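PhiAB6 tailspike (PDB 5JS4) probably binds and fragments the exopolysaccharide of the host bacterium Acinetobacter baumannii, acting as a trimeric beta-helical tailspike of the phage. Local coordinates at residues M193-D198 / N210-M215; L369-N374 / L392-N397; V648-H653 / S687-A692. All blocks are in the same frame, centred on the assembly; numbering follows the deposited sequence.

The three contacts illustrate how one chain of a long trimeric spike is built from local joins of different kinds. Interaction 1 packs two loops against each other near the N-terminal end of the modelled chain, interaction 2 joins successive coils of the central beta-helix, and interaction 3 pairs two antiparallel strands in the C-terminal region. None touches another: the centres of interactions 1 and 3 lie about 124 Å apart, on opposite sides of the chain's centre, while that of interaction 2 lies about 53 Å from the first and about 81 Å from the last. Only interaction 2 contributes to a malonic acid pocket, through I370, N371 and Y394. Each contact also reaches a neighbouring subunit.

Interaction 1 of 3, residues M193-D198 / N210-M215; sequences MLDNGD and NPNVDM
The amide of N212 overlaps the carboxylate of D195, the two flat groups stacked with their planes 25° apart while the side chains cross at about a right angle. N212 OD1 lies 3.4 Å from D195 CG, and the same oxygen accepts a nearly straight hydrogen bond from D195 N (2.8 Å, 175° at the hydrogen), which arrives in the carbonyl plane on a lone pair. The oxygen thus takes the N-H of the second residue of the type I turn L194-G197. The other end of the amide is held as well, N212 ND2 donating to N210 OD1 at 2.9 Å, and these two bonds together fix its rotation. N210 OD1 also takes the N212 backbone N-H in an Asx turn. A water reinforces the arrangement, accepting from N212 ND2 and donating to D195 OD1 and M193 O; a second water links N196 N to N212 OD1.

Beside this polar patch sits an apolar one. With CG of L194 beside its backbone N (chi1 -65°), CD2 reaches the ring of P211, 3.6 Å from P211 CB, and comes within 4.5 Å of M215 SD. A second Asx turn, from N196 OD1 to D198 N at 2.9 Å, ties down the far end of the 193-198 loop.

L194, P211 and M215 all rest on V200 of strand 199-202, and strand 218-220 adds W218 against P211 and K220 against L194 and M215. D198 forms salt bridges with K220 and with R201 of the second subunit, placing both loops beside these short strands, with 193-198 at a subunit boundary.

Interaction 2 of 3, residues L369-N374 / L392-N397; sequences LINFYN and LYYSQN
Backbone hydrogen bonds join L369-N374 to L392-N397 in parallel register, from Y393 N to L369 O (2.9 Å) and from N371 N to Y393 O. The pairing outlasts the strands: in the turns beyond, Q396 N and N397 N donate to F372 O and Y373 O.

Among polar side chains, N374 ND2 bonds to N397 OD1 at 2.8 Å, in the carbonyl plane and on a lone pair, although the two amide planes are 64° apart. N371 OD1 meets the edge of the Y394 ring; N371 ND2 donates to C344 O and to a malonic acid, probably from the crystallisation liquor, in a pocket that I370 and Y394 also line. One water accepts from both Q396 NE2 and F372 N.

Apolar and aromatic packing completes the contact. N397 CB sits over the Y373 ring, 3.5 Å from its centroid in a CH-pi contact; with N397 CG anti to the backbone N (chi1 -176°), its amide stacks on the ring, planes 7° apart. L369 CD1 and L392 CD2 run alongside at 3.8 Å, and I370 CG2 approaches Y394 CD2 at 3.5 Å.

These are neighbouring coils of a right-handed parallel beta-helix: strand 362-370 lies between strands 340-345 and 381-393, and strand 413-421 continues the stack.

Interaction 3 of 3, residues V648-H653 / S687-A692; sequences VITNGH and SYTEAA
Strand 649-650 pairs antiparallel with the start of strand 690-699, I649 and A691 forming the hydrogen-bonded pair (I649 N to A691 O 2.9 Å, A691 N to I649 O 2.8 Å) and T650 and E690 the non-hydrogen-bonded one. A further backbone bond, N651 N to T689 O at 2.8 Å, carries the pairing to the point where the chain leaves helix 684-688 through T689, which has positive phi.

On the face that bears T650 and E690, one water bridges the two side chains, lying 2.8 Å from T650 OG1 and donating to E690 OE1 at 2.7 Å. The glutamate runs extended from CG, which stands anti to the backbone N (chi1 176°), and its stem crosses the branches of V648 obliquely, E690 CG 3.9 Å from V648 CB. E690 OE2 is hydrogen-bonded to T680 OG1. The other face holds I649 and A691, with I649 CB 4.4 Å from A691 CB. At the turn, N651 and T689 lie alongside each other, N651 CB meeting T689 OG1 at 3.5 Å; that hydroxyl donates to Y688 O.

N651 OD1 bonds to R710 of the third subunit, and R664 of that subunit packs on T689. Backbone bonds thus set the register, while the polar ends turn to water, to T680 and to a neighbouring subunit, which implies that this strand pair contributes to the trimer interface as well as to its own sheet.

Interaction 1 of 3, residues M193-D198 / N210-M215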
ATOM      1  N   MET A 193      54.509  36.823  30.412  1.00 13.90           N
ATOM      2  CA  MET A 193      53.370  37.346  29.673  1.00 14.82           C
ATOM      3  C   MET A 193      53.814  37.934  28.345  1.00 15.39           C
ATOM      4  O   MET A 193      54.816  38.647  28.276  1.00 15.89           O
ATOM      5  CB  MET A 193      52.664  38.444  30.471  1.00 15.09           C
ATOM      6  CG  MET A 193      51.817  37.946  31.628  1.00 16.46           C
ATOM      7  SD  MET A 193      52.787  37.322  33.011  1.00 16.80           S
ATOM      8  CE  MET A 193      51.508  37.191  34.258  1.00 16.50           C
ATOM      9  N   LEU A 194      53.048  37.637  27.301  1.00 15.64           N
ATOM     10  CA  LEU A 194      53.112  38.390  26.055  1.00 16.72           C
ATOM     11  C   LEU A 194      52.691  39.825  26.342  1.00 18.13           C
ATOM     12  O   LEU A 194      52.059  40.101  27.364  1.00 17.84           O
ATOM     13  CB  LEU A 194      52.169  37.781  25.013  1.00 16.90           C
ATOM     14  CG  LEU A 194      52.501  36.368  24.535  1.00 17.43           C
ATOM     15  CD1 LEU A 194      51.349  35.782  23.735  1.00 17.82           C
ATOM     16  CD2 LEU A 194      53.779  36.374  23.713  1.00 18.30           C
ATOM     17  N   ASP A 195      53.023  40.738  25.435  1.00 19.89           N
ATOM     18  CA  ASP A 195      52.666  42.149  25.613  1.00 20.57           C
ATOM     19  C   ASP A 195      51.151  42.370  25.747  1.00 20.61           C
ATOM     20  O   ASP A 195      50.722  43.334  26.383  1.00 22.15           O
ATOM     21  CB  ASP A 195      53.233  42.996  24.470  1.00 22.48           C
ATOM     22  CG  ASP A 195      54.755  43.105  24.511  1.00 25.00           C
ATOM     23  OD1 ASP A 195      55.370  42.777  25.552  1.00 23.82           O
ATOM     24  OD2 ASP A 195      55.342  43.532  23.494  1.00 29.50           O
ATOM     25  N   ASN A 196      50.354  41.474  25.162  1.00 20.23           N
ATOM     26  CA  ASN A 196      48.891  41.510  25.316  1.00 21.39           C
ATOM     27  C   ASN A 196      48.383  40.923  26.642  1.00 20.22           C
ATOM     28  O   ASN A 196      47.177  40.910  26.891  1.00 22.87           O
ATOM     29  CB  ASN A 196      48.198  40.815  24.131  1.00 22.80           C
ATOM     30  CG  ASN A 196      48.492  39.321  24.053  1.00 24.15           C
ATOM     31  OD1 ASN A 196      48.850  38.687  25.043  1.00 22.15           O
ATOM     32  ND2 ASN A 196      48.333  38.752  22.862  1.00 27.87           N
ATOM     33  N   GLY A 197      49.296  40.424  27.477  1.00 18.78           N
ATOM     34  CA  GLY A 197      48.943  39.907  28.802  1.00 18.16           C
ATOM     35  C   GLY A 197      48.765  38.403  28.910  1.00 17.17           C
ATOM     36  O   GLY A 197      48.712  37.867  30.015  1.00 16.57           O
ATOM     37  N   ASP A 198      48.669  37.717  27.774  1.00 17.25           N
ATOM     38  CA  ASP A 198      48.487  36.267  27.769  1.00 16.59           C
ATOM     39  C   ASP A 198      49.782  35.579  28.194  1.00 15.37           C
ATOM     40  O   ASP A 198      50.869  35.979  27.777  1.00 15.65           O
ATOM     41  CB  ASP A 198      48.076  35.779  26.377  1.00 18.08           C
ATOM     42  CG  ASP A 198      46.730  36.329  25.925  1.00 20.80           C
ATOM     43  OD1 ASP A 198      46.034  36.990  26.729  1.00 23.16           O
ATOM     44  OD2 ASP A 198      46.364  36.091  24.754  1.00 24.46           O
ATOM     45  N   ASN A 210      62.030  35.926  21.623  1.00 17.92           N
ATOM     46  CA  ASN A 210      60.936  36.794  22.030  1.00 17.69           C
ATOM     47  C   ASN A 210      59.606  36.212  21.549  1.00 17.95           C
ATOM     48  O   ASN A 210      59.342  36.188  20.346  1.00 18.84           O
ATOM     49  CB  ASN A 210      61.155  38.192  21.445  1.00 18.19           C
ATOM     50  CG  ASN A 210      60.107  39.196  21.890  1.00 18.98           C
ATOM     51  OD1 ASN A 210      59.128  38.850  22.551  1.00 19.93           O
ATOM     52  ND2 ASN A 210      60.312  40.457  21.521  1.00 21.38           N
ATOM     53  N   PRO A 211      58.750  35.757  22.484  1.00 16.27           N
ATOM     54  CA  PRO A 211      57.502  35.115  22.069  1.00 16.39           C
ATOM     55  C   PRO A 211      56.517  36.061  21.370  1.00 16.99           C
ATOM     56  O   PRO A 211      55.609  35.591  20.690  1.00 18.64           O
ATOM     57  CB  PRO A 211      56.921  34.594  23.386  1.00 15.85           C
ATOM     58  CG  PRO A 211      57.464  35.508  24.422  1.00 16.22           C
ATOM     59  CD  PRO A 211      58.843  35.880  23.950  1.00 16.36           C
ATOM     60  N   ASN A 212      56.706  37.369  21.538  1.00 17.43           N
ATOM     61  CA  ASN A 212      55.870  38.375  20.873  1.00 18.61           C
ATOM     62  C   ASN A 212      56.061  38.417  19.360  1.00 20.98           C
ATOM     63  O   ASN A 212      55.151  38.814  18.635  1.00 22.74           O
ATOM     64  CB  ASN A 212      56.140  39.763  21.452  1.00 18.57           C
ATOM     65  CG  ASN A 212      55.737  39.870  22.910  1.00 18.22           C
ATOM     66  OD1 ASN A 212      54.550  39.919  23.231  1.00 19.60           O
ATOM     67  ND2 ASN A 212      56.723  39.902  23.800  1.00 17.73           N
ATOM     68  N   VAL A 213      57.244  38.018  18.894  1.00 22.22           N
ATOM     69  CA  VAL A 213      57.536  37.958  17.454  1.00 24.14           C
ATOM     70  C   VAL A 213      57.841  36.541  16.951  1.00 25.27           C
ATOM     71  O   VAL A 213      57.777  36.290  15.748  1.00 28.36           O
ATOM     72  CB  VAL A 213      58.700  38.903  17.062  1.00 25.87           C
ATOM     73  CG1 VAL A 213      58.348  40.347  17.396  1.00 27.19           C
ATOM     74  CG2 VAL A 213      60.006  38.502  17.739  1.00 26.22           C
ATOM     75  N   ASP A 214      58.162  35.624  17.865  1.00 25.21           N
ATOM     76  CA  ASP A 214      58.553  34.260  17.502  1.00 25.93           C
ATOM     77  C   ASP A 214      58.118  33.264  18.579  1.00 23.67           C
ATOM     78  O   ASP A 214      58.741  33.179  19.636  1.00 23.70           O
ATOM     79  CB  ASP A 214      60.075  34.192  17.308  1.00 27.82           C
ATOM     80  CG  ASP A 214      60.584  32.776  17.061  1.00 29.19           C
ATOM     81  OD1 ASP A 214      59.801  31.910  16.612  1.00 29.30           O
ATOM     82  OD2 ASP A 214      61.785  32.531  17.305  1.00 32.84           O
ATOM     83  N   MET A 215      57.072  32.494  18.288  1.00 23.02           N
ATOM     84  CA  MET A 215      56.518  31.538  19.254  1.00 22.99           C
ATOM     85  C   MET A 215      57.225  30.180  19.257  1.00 23.58           C
ATOM     86  O   MET A 215      56.827  29.276  19.995  1.00 23.08           O
ATOM     87  CB  MET A 215      55.010  31.351  19.029  1.00 22.51           C
ATOM     88  CG  MET A 215      54.155  32.457  19.635  1.00 21.32           C
ATOM     89  SD  MET A 215      54.210  32.519  21.441  1.00 21.16           S
ATOM     90  CE  MET A 215      53.437  30.965  21.879  1.00 22.36           C
TER
HETATM   91  O   HOH W   1      56.250  40.312  26.612  1.00 17.55           O
HETATM   92  O   HOH W   2      51.488  40.255  22.480  1.00 36.50           O

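Interaction 2 of 3, residues L369-N374 / L392-N397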
ATOM      1  N   LEU A 369      10.248  24.218   5.871  1.00 11.56           N
ATOM      2  CA  LEU A 369      10.679  25.296   4.980  1.00 12.03           C
ATOM      3  C   LEU A 369       9.546  26.287   4.792  1.00 12.79           C
ATOM      4  O   LEU A 369       8.400  25.892   4.570  1.00 12.63           O
ATOM      5  CB  LEU A 369      11.127  24.748   3.627  1.00 12.43           C
ATOM      6  CG  LEU A 369      12.255  23.711   3.670  1.00 12.69           C
ATOM      7  CD1 LEU A 369      12.602  23.252   2.265  1.00 13.05           C
ATOM      8  CD2 LEU A 369      13.497  24.251   4.359  1.00 12.80           C
ATOM      9  N   ILE A 370       9.885  27.572   4.886  1.00 13.23           N
ATOM     10  CA  ILE A 370       8.895  28.647   4.928  1.00 13.45           C
ATOM     11  C   ILE A 370       9.242  29.725   3.900  1.00 13.82           C
ATOM     12  O   ILE A 370      10.342  30.279   3.917  1.00 14.15           O
ATOM     13  CB  ILE A 370       8.812  29.275   6.336  1.00 14.50           C
ATOM     14  CG1 ILE A 370       8.677  28.194   7.421  1.00 14.82           C
ATOM     15  CG2 ILE A 370       7.635  30.237   6.430  1.00 14.84           C
ATOM     16  CD1 ILE A 370       9.989  27.734   8.020  1.00 16.08           C
ATOM     17  N   ASN A 371       8.279  30.030   3.030  1.00 13.76           N
ATOM     18  CA  ASN A 371       8.462  30.956   1.904  1.00 13.65           C
ATOM     19  C   ASN A 371       9.435  30.369   0.873  1.00 14.10           C
ATOM     20  O   ASN A 371       9.457  29.153   0.687  1.00 14.35           O
ATOM     21  CB  ASN A 371       8.859  32.366   2.382  1.00 14.47           C
ATOM     22  CG  ASN A 371       7.857  32.955   3.358  1.00 15.47           C
ATOM     23  OD1 ASN A 371       6.646  32.822   3.174  1.00 17.00           O
ATOM     24  ND2 ASN A 371       8.354  33.608   4.398  1.00 16.36           N
ATOM     25  N   PHE A 372      10.225  31.220   0.217  1.00 13.99           N
ATOM     26  CA  PHE A 372      11.052  30.853  -0.943  1.00 13.65           C
ATOM     27  C   PHE A 372      10.213  30.677  -2.208  1.00 14.12           C
ATOM     28  O   PHE A 372       8.993  30.509  -2.153  1.00 14.39           O
ATOM     29  CB  PHE A 372      11.897  29.588  -0.711  1.00 13.86           C
ATOM     30  CG  PHE A 372      12.914  29.718   0.385  1.00 13.40           C
ATOM     31  CD1 PHE A 372      14.133  30.344   0.155  1.00 13.77           C
ATOM     32  CD2 PHE A 372      12.668  29.184   1.644  1.00 13.01           C
ATOM     33  CE1 PHE A 372      15.078  30.450   1.163  1.00 13.45           C
ATOM     34  CE2 PHE A 372      13.607  29.288   2.653  1.00 12.85           C
ATOM     35  CZ  PHE A 372      14.812  29.922   2.415  1.00 13.31           C
ATOM     36  N   TYR A 373      10.893  30.720  -3.349  1.00 14.19           N
ATOM     37  CA  TYR A 373      10.264  30.556  -4.654  1.00 15.16           C
ATOM     38  C   TYR A 373      10.102  29.061  -4.926  1.00 14.86           C
ATOM     39  O   TYR A 373       8.985  28.540  -4.908  1.00 14.96           O
ATOM     40  CB  TYR A 373      11.118  31.254  -5.719  1.00 16.03           C
ATOM     41  CG  TYR A 373      10.521  31.297  -7.102  1.00 16.92           C
ATOM     42  CD1 TYR A 373       9.465  32.155  -7.395  1.00 17.20           C
ATOM     43  CD2 TYR A 373      11.033  30.509  -8.129  1.00 17.19           C
ATOM     44  CE1 TYR A 373       8.922  32.211  -8.667  1.00 18.51           C
ATOM     45  CE2 TYR A 373      10.494  30.557  -9.406  1.00 18.27           C
ATOM     46  CZ  TYR A 373       9.441  31.413  -9.669  1.00 18.33           C
ATOM     47  OH  TYR A 373       8.902  31.467 -10.935  1.00 22.18           O
ATOM     48  N   ASN A 374      11.223  28.383  -5.165  1.00 14.97           N
ATOM     49  CA  ASN A 374      11.293  26.933  -5.093  1.00 14.59           C
ATOM     50  C   ASN A 374      11.976  26.589  -3.784  1.00 14.30           C
ATOM     51  O   ASN A 374      13.035  27.131  -3.474  1.00 15.18           O
ATOM     52  CB  ASN A 374      12.089  26.352  -6.267  1.00 15.24           C
ATOM     53  CG  ASN A 374      11.454  26.646  -7.614  1.00 15.88           C
ATOM     54  OD1 ASN A 374      12.138  27.039  -8.563  1.00 18.86           O
ATOM     55  ND2 ASN A 374      10.148  26.448  -7.713  1.00 14.43           N
ATOM     56  N   LEU A 392       6.136  22.138   4.327  1.00 11.24           N
ATOM     57  CA  LEU A 392       6.566  23.029   3.256  1.00 11.63           C
ATOM     58  C   LEU A 392       5.499  24.094   3.046  1.00 12.18           C
ATOM     59  O   LEU A 392       4.502  23.863   2.364  1.00 12.23           O
ATOM     60  CB  LEU A 392       6.813  22.221   1.976  1.00 11.83           C
ATOM     61  CG  LEU A 392       7.859  21.104   2.094  1.00 12.08           C
ATOM     62  CD1 LEU A 392       8.022  20.375   0.767  1.00 12.23           C
ATOM     63  CD2 LEU A 392       9.200  21.638   2.574  1.00 12.21           C
ATOM     64  N   TYR A 393       5.722  25.259   3.650  1.00 12.50           N
ATOM     65  CA  TYR A 393       4.704  26.300   3.746  1.00 12.77           C
ATOM     66  C   TYR A 393       5.068  27.538   2.924  1.00 13.18           C
ATOM     67  O   TYR A 393       6.214  27.988   2.928  1.00 13.47           O
ATOM     68  CB  TYR A 393       4.510  26.718   5.209  1.00 13.58           C
ATOM     69  CG  TYR A 393       3.630  25.813   6.056  1.00 13.90           C
ATOM     70  CD1 TYR A 393       3.798  24.427   6.061  1.00 14.61           C
ATOM     71  CD2 TYR A 393       2.654  26.352   6.896  1.00 14.50           C
ATOM     72  CE1 TYR A 393       3.006  23.610   6.853  1.00 14.70           C
ATOM     73  CE2 TYR A 393       1.862  25.539   7.694  1.00 15.01           C
ATOM     74  CZ  TYR A 393       2.042  24.168   7.668  1.00 14.89           C
ATOM     75  OH  TYR A 393       1.263  23.347   8.451  1.00 16.43           O
ATOM     76  N   TYR A 394       4.070  28.076   2.231  1.00 13.67           N
ATOM     77  CA  TYR A 394       4.135  29.405   1.599  1.00 14.35           C
ATOM     78  C   TYR A 394       5.108  29.548   0.422  1.00 14.91           C
ATOM     79  O   TYR A 394       5.511  30.668   0.102  1.00 16.22           O
ATOM     80  CB  TYR A 394       4.442  30.510   2.632  1.00 15.37           C
ATOM     81  CG  TYR A 394       3.754  30.388   3.978  1.00 16.05           C
ATOM     82  CD1 TYR A 394       2.446  29.927   4.088  1.00 16.83           C
ATOM     83  CD2 TYR A 394       4.415  30.760   5.143  1.00 16.15           C
ATOM     84  CE1 TYR A 394       1.825  29.824   5.324  1.00 18.22           C
ATOM     85  CE2 TYR A 394       3.805  30.666   6.381  1.00 17.04           C
ATOM     86  CZ  TYR A 394       2.512  30.196   6.469  1.00 17.28           C
ATOM     87  OH  TYR A 394       1.910  30.099   7.703  1.00 19.51           O
ATOM     88  N   SER A 395       5.475  28.450  -0.240  1.00 14.90           N
ATOM     89  CA  SER A 395       6.311  28.563  -1.443  1.00 15.02           C
ATOM     90  C   SER A 395       5.580  29.389  -2.499  1.00 16.05           C
ATOM     91  O   SER A 395       4.354  29.354  -2.586  1.00 16.65           O
ATOM     92  CB  SER A 395       6.691  27.196  -2.015  1.00 15.73           C
ATOM     93  OG  SER A 395       5.548  26.457  -2.395  1.00 16.15           O
ATOM     94  N   GLN A 396       6.336  30.140  -3.290  1.00 16.17           N
ATOM     95  CA  GLN A 396       5.741  31.023  -4.291  1.00 17.17           C
ATOM     96  C   GLN A 396       5.564  30.330  -5.641  1.00 18.08           C
ATOM     97  O   GLN A 396       4.701  30.716  -6.427  1.00 20.62           O
ATOM     98  CB  GLN A 396       6.585  32.288  -4.433  1.00 18.53           C
ATOM     99  CG  GLN A 396       6.578  33.146  -3.173  1.00 19.82           C
ATOM    100  CD  GLN A 396       7.954  33.639  -2.765  1.00 19.48           C
ATOM    101  OE1 GLN A 396       8.893  33.645  -3.561  1.00 20.34           O
ATOM    102  NE2 GLN A 396       8.083  34.047  -1.506  1.00 20.86           N
ATOM    103  N   ASN A 397       6.376  29.308  -5.905  1.00 16.88           N
ATOM    104  CA  ASN A 397       6.312  28.571  -7.166  1.00 16.50           C
ATOM    105  C   ASN A 397       6.108  27.074  -6.955  1.00 16.36           C
ATOM    106  O   ASN A 397       5.199  26.478  -7.535  1.00 16.56           O
ATOM    107  CB  ASN A 397       7.585  28.807  -7.979  1.00 17.26           C
ATOM    108  CG  ASN A 397       7.533  28.154  -9.348  1.00 17.89           C
ATOM    109  OD1 ASN A 397       8.319  27.252  -9.650  1.00 19.83           O
ATOM    110  ND2 ASN A 397       6.599  28.596 -10.180  1.00 18.14           N
TER
HETATM  111  O   HOH W   3       5.924  33.485   0.374  1.00 25.16           O
HETATM  112  O   HOH W   4      10.587  34.117  -0.235  1.00 18.02           O

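Interaction 3 of 3, residues V648-H653 / S687-A692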
ATOM      1  N   VAL A 648     -20.838 -32.328 -35.661  1.00  9.97           N
ATOM      2  CA  VAL A 648     -21.944 -33.277 -35.644  1.00  9.94           C
ATOM      3  C   VAL A 648     -22.939 -32.980 -34.535  1.00  9.79           C
ATOM      4  O   VAL A 648     -22.648 -32.243 -33.589  1.00  9.98           O
ATOM      5  CB  VAL A 648     -21.457 -34.736 -35.486  1.00 10.24           C
ATOM      6  CG1 VAL A 648     -20.480 -35.093 -36.596  1.00 10.61           C
ATOM      7  CG2 VAL A 648     -20.817 -34.961 -34.123  1.00 10.85           C
ATOM      8  N   ILE A 649     -24.117 -33.572 -34.691  1.00  9.52           N
ATOM      9  CA  ILE A 649     -25.143 -33.624 -33.664  1.00  9.58           C
ATOM     10  C   ILE A 649     -25.022 -34.975 -32.968  1.00  9.52           C
ATOM     11  O   ILE A 649     -24.978 -36.013 -33.632  1.00 10.19           O
ATOM     12  CB  ILE A 649     -26.543 -33.506 -34.292  1.00 10.11           C
ATOM     13  CG1 ILE A 649     -26.728 -32.121 -34.926  1.00 11.00           C
ATOM     14  CG2 ILE A 649     -27.635 -33.784 -33.263  1.00  9.90           C
ATOM     15  CD1 ILE A 649     -27.841 -32.069 -35.945  1.00 12.57           C
ATOM     16  N   THR A 650     -24.990 -34.963 -31.640  1.00  9.77           N
ATOM     17  CA  THR A 650     -24.928 -36.193 -30.868  1.00  9.87           C
ATOM     18  C   THR A 650     -26.114 -36.237 -29.911  1.00  9.19           C
ATOM     19  O   THR A 650     -26.170 -35.474 -28.951  1.00  9.89           O
ATOM     20  CB  THR A 650     -23.602 -36.315 -30.098  1.00 11.08           C
ATOM     21  OG1 THR A 650     -22.509 -36.202 -31.020  1.00 13.30           O
ATOM     22  CG2 THR A 650     -23.510 -37.656 -29.375  1.00 12.06           C
ATOM     23  N   ASN A 651     -27.073 -37.107 -30.210  1.00  8.87           N
ATOM     24  CA  ASN A 651     -28.209 -37.350 -29.325  1.00  8.47           C
ATOM     25  C   ASN A 651     -28.953 -36.069 -28.980  1.00  9.05           C
ATOM     26  O   ASN A 651     -29.293 -35.829 -27.824  1.00  9.68           O
ATOM     27  CB  ASN A 651     -27.729 -38.046 -28.046  1.00  8.92           C
ATOM     28  CG  ASN A 651     -28.857 -38.690 -27.268  1.00  8.82           C
ATOM     29  OD1 ASN A 651     -29.916 -38.994 -27.819  1.00  8.74           O
ATOM     30  ND2 ASN A 651     -28.624 -38.927 -25.982  1.00  9.31           N
ATOM     31  N   GLY A 652     -29.197 -35.258 -30.002  1.00  8.99           N
ATOM     32  CA  GLY A 652     -29.765 -33.925 -29.827  1.00  9.10           C
ATOM     33  C   GLY A 652     -31.272 -33.887 -29.677  1.00  9.28           C
ATOM     34  O   GLY A 652     -31.972 -34.861 -29.935  1.00 11.51           O
ATOM     35  N   HIS A 653     -31.762 -32.723 -29.261  1.00  8.14           N
ATOM     36  CA  HIS A 653     -33.189 -32.457 -29.145  1.00  7.75           C
ATOM     37  C   HIS A 653     -33.635 -31.696 -30.392  1.00  7.51           C
ATOM     38  O   HIS A 653     -32.895 -30.854 -30.889  1.00  8.34           O
ATOM     39  CB  HIS A 653     -33.446 -31.609 -27.901  1.00  7.96           C
ATOM     40  CG  HIS A 653     -32.924 -32.212 -26.632  1.00  7.64           C
ATOM     41  ND1 HIS A 653     -33.515 -33.299 -26.025  1.00  7.92           N
ATOM     42  CD2 HIS A 653     -31.879 -31.865 -25.846  1.00  7.78           C
ATOM     43  CE1 HIS A 653     -32.850 -33.600 -24.926  1.00  7.96           C
ATOM     44  NE2 HIS A 653     -31.851 -32.748 -24.794  1.00  8.12           N
ATOM     45  N   SER A 687     -27.017 -46.525 -34.436  1.00 10.24           N
ATOM     46  CA  SER A 687     -26.171 -47.177 -33.441  1.00 10.72           C
ATOM     47  C   SER A 687     -25.570 -46.236 -32.393  1.00 11.15           C
ATOM     48  O   SER A 687     -25.458 -46.612 -31.229  1.00 13.57           O
ATOM     49  CB  SER A 687     -25.048 -47.945 -34.143  1.00 11.55           C
ATOM     50  OG  SER A 687     -25.594 -48.925 -35.005  1.00 12.67           O
ATOM     51  N   TYR A 688     -25.191 -45.023 -32.797  1.00 10.77           N
ATOM     52  CA  TYR A 688     -24.401 -44.142 -31.926  1.00 10.89           C
ATOM     53  C   TYR A 688     -25.013 -42.755 -31.697  1.00 10.42           C
ATOM     54  O   TYR A 688     -24.379 -41.898 -31.087  1.00 10.91           O
ATOM     55  CB  TYR A 688     -22.981 -44.012 -32.481  1.00 12.31           C
ATOM     56  CG  TYR A 688     -22.322 -45.356 -32.689  1.00 14.51           C
ATOM     57  CD1 TYR A 688     -21.963 -46.144 -31.603  1.00 16.38           C
ATOM     58  CD2 TYR A 688     -22.093 -45.852 -33.970  1.00 14.57           C
ATOM     59  CE1 TYR A 688     -21.374 -47.386 -31.786  1.00 18.36           C
ATOM     60  CE2 TYR A 688     -21.507 -47.092 -34.164  1.00 16.43           C
ATOM     61  CZ  TYR A 688     -21.151 -47.852 -33.068  1.00 17.70           C
ATOM     62  OH  TYR A 688     -20.565 -49.088 -33.253  1.00 21.04           O
ATOM     63  N   THR A 689     -26.251 -42.566 -32.148  1.00 10.22           N
ATOM     64  CA  THR A 689     -26.949 -41.264 -32.089  1.00 10.16           C
ATOM     65  C   THR A 689     -26.086 -40.089 -32.566  1.00  9.69           C
ATOM     66  O   THR A 689     -26.132 -38.998 -32.001  1.00  9.97           O
ATOM     67  CB  THR A 689     -27.555 -40.952 -30.690  1.00 11.70           C
ATOM     68  OG1 THR A 689     -26.531 -40.918 -29.691  1.00 12.71           O
ATOM     69  CG2 THR A 689     -28.614 -41.976 -30.320  1.00 12.28           C
ATOM     70  N   GLU A 690     -25.304 -40.319 -33.618  1.00  9.48           N
ATOM     71  CA  GLU A 690     -24.578 -39.246 -34.281  1.00  9.41           C
ATOM     72  C   GLU A 690     -25.253 -38.926 -35.611  1.00  9.01           C
ATOM     73  O   GLU A 690     -25.570 -39.829 -36.390  1.00  8.81           O
ATOM     74  CB  GLU A 690     -23.115 -39.625 -34.511  1.00  9.67           C
ATOM     75  CG  GLU A 690     -22.358 -38.557 -35.283  1.00 10.48           C
ATOM     76  CD  GLU A 690     -20.885 -38.856 -35.406  1.00 11.64           C
ATOM     77  OE1 GLU A 690     -20.210 -38.922 -34.358  1.00 12.62           O
ATOM     78  OE2 GLU A 690     -20.410 -39.009 -36.552  1.00 12.14           O
ATOM     79  N   ALA A 691     -25.487 -37.639 -35.865  1.00  8.83           N
ATOM     80  CA  ALA A 691     -26.105 -37.210 -37.112  1.00  8.92           C
ATOM     81  C   ALA A 691     -25.394 -35.995 -37.686  1.00  8.56           C
ATOM     82  O   ALA A 691     -24.791 -35.204 -36.957  1.00  8.86           O
ATOM     83  CB  ALA A 691     -27.584 -36.910 -36.904  1.00  8.83           C
ATOM     84  N   ALA A 692     -25.454 -35.879 -39.007  1.00  8.62           N
ATOM     85  CA  ALA A 692     -24.990 -34.698 -39.715  1.00  9.06           C
ATOM     86  C   ALA A 692     -26.049 -33.600 -39.666  1.00  9.37           C
ATOM     87  O   ALA A 692     -25.729 -32.410 -39.661  1.00 10.27           O
ATOM     88  CB  ALA A 692     -24.676 -35.048 -41.159  1.00  9.75           C
TER
HETATM   89  O   HOH W   5     -21.103 -38.446 -31.828  1.00 15.42           O